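PDB 3QTM: negative regulator of ofd1 from Schizosaccharomyces pombe, which is required for correct translation termination and directly inhibits ofd1, probably thereby stabilising the N-terminal transcription factor domain of sre1 for hypoxic gene expression. Local coordinates for residues A[36-39]-A[40-44]. Residues are numbered along the deposited sequence; the frame is centred on the assembly and turned at random.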
# COMPACT_ATOMS: atom_id res chain seq x y z
N ASP A 36 -12.49 -12.00 -8.59
CA ASP A 36 -12.58 -13.15 -7.69
C ASP A 36 -12.54 -14.49 -8.42
O ASP A 36 -13.11 -15.48 -7.96
CB ASP A 36 -13.85 -13.06 -6.83
CG ASP A 36 -13.96 -11.73 -6.10
OD1 ASP A 36 -12.98 -11.34 -5.42
OD2 ASP A 36 -15.02 -11.07 -6.20
N ASP A 37 -11.86 -14.52 -9.57
CA ASP A 37 -11.60 -15.78 -10.26
C ASP A 37 -10.15 -16.16 -10.01
O ASP A 37 -9.28 -15.91 -10.84
CB ASP A 37 -11.86 -15.65 -11.76
CG ASP A 37 -11.88 -17.00 -12.46
OD1 ASP A 37 -12.37 -17.04 -13.62
OD2 ASP A 37 -11.44 -18.01 -11.86
N ILE A 38 -9.91 -16.78 -8.86
CA ILE A 38 -8.56 -17.03 -8.38
C ILE A 38 -7.89 -18.17 -9.15
O ILE A 38 -6.69 -18.14 -9.38
CB ILE A 38 -8.57 -17.36 -6.88
CG1 ILE A 38 -9.00 -16.13 -6.08
CG2 ILE A 38 -7.21 -17.83 -6.43
CD1 ILE A 38 -8.85 -16.30 -4.59
N ASP A 39 -8.66 -19.18 -9.53
CA ASP A 39 -8.07 -20.28 -10.27
C ASP A 39 -7.61 -19.85 -11.66
O ASP A 39 -6.57 -20.28 -12.13
CB ASP A 39 -9.00 -21.49 -10.35
CG ASP A 39 -8.64 -22.54 -9.32
OD1 ASP A 39 -9.50 -22.84 -8.46
OD2 ASP A 39 -7.48 -23.04 -9.37
N ALA A 40 -8.39 -18.98 -12.30
CA ALA A 40 -7.98 -18.41 -13.58
C ALA A 40 -6.71 -17.58 -13.39
O ALA A 40 -5.78 -17.68 -14.19
CB ALA A 40 -9.08 -17.54 -14.15
N SER A 41 -6.68 -16.77 -12.34
CA SER A 41 -5.51 -15.93 -12.06
C SER A 41 -4.28 -16.80 -11.93
O SER A 41 -3.22 -16.49 -12.50
CB SER A 41 -5.73 -15.07 -10.80
OG SER A 41 -4.69 -14.10 -10.64
N VAL A 42 -4.42 -17.90 -11.20
CA VAL A 42 -3.31 -18.81 -10.95
C VAL A 42 -2.79 -19.40 -12.25
O VAL A 42 -1.59 -19.47 -12.47
CB VAL A 42 -3.71 -19.92 -9.96
CG1 VAL A 42 -2.72 -21.08 -10.03
CG2 VAL A 42 -3.82 -19.37 -8.54
N SER A 43 -3.70 -19.83 -13.12
CA SER A 43 -3.33 -20.30 -14.46
C SER A 43 -2.52 -19.25 -15.22
O SER A 43 -1.49 -19.56 -15.82
CB SER A 43 -4.57 -20.66 -15.29
OG SER A 43 -5.28 -21.74 -14.70
N LEU A 44 -3.00 -18.01 -15.21
CA LEU A 44 -2.29 -16.95 -15.93
C LEU A 44 -0.90 -16.65 -15.35
O LEU A 44 0.03 -16.34 -16.10
CB LEU A 44 -3.14 -15.67 -15.97
CG LEU A 44 -4.42 -15.84 -16.80
CD1 LEU A 44 -5.43 -14.71 -16.60
CD2 LEU A 44 -4.07 -15.98 -18.27
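The carbonyl oxygen of Asp39 accepts two bonds from Ser43, one from the backbone and one from the hydroxyl, in the N-capped first turns of helix 38-58 of this all-helical tetratricopeptide-repeat protein. Ser43 N lies 3.1 Å from Asp39 O, and Ser43 OG reaches the same oxygen at 3.2 Å from the opposite face of the carbonyl plane. With chi1 at -63°, OG lies anti to the carbonyl carbon of Ser43 and beside its backbone N, which points it back toward the preceding turn. Ser43 OG also bonds to Arg90, whose guanidinium forms a salt bridge with the carboxylate of Asp39, so one arginine ties together two side chains a turn apart.

At the start of the helix Asp37 is the N-cap. Its CG stands anti to the backbone N (chi1 -168°), which carries the carboxylate forward to Ala40, where OD2 accepts from Ala40 N at 3.2 Å. The N-H approaches from above the carboxylate plane, 59° out of it, while the methyl of Ala40 sits close against the carboxylate, CB 3.3 Å from Asp37 CG. The carboxylate of Asp37, if ionised, would be expected to interact favourably with the positive end of the helix dipole. Just before it, Asp36, with positive phi, is the C-prime residue of the Schellman motif ending helix 15-34, so a short link joins that helix to helix 38-58.

The regular i to i+4 ladder begins with Ser41 N to Asp37 O. On the side facing helix 84-87, Ile38 and Val42 lie one turn apart, their CG2 methyls 4.3 Å from each other. Val42 N bonds to Ile38 O at 2.9 Å, and Val42 CG2, set beside its own backbone N, comes to 3.2 Å from the same Ile38 O.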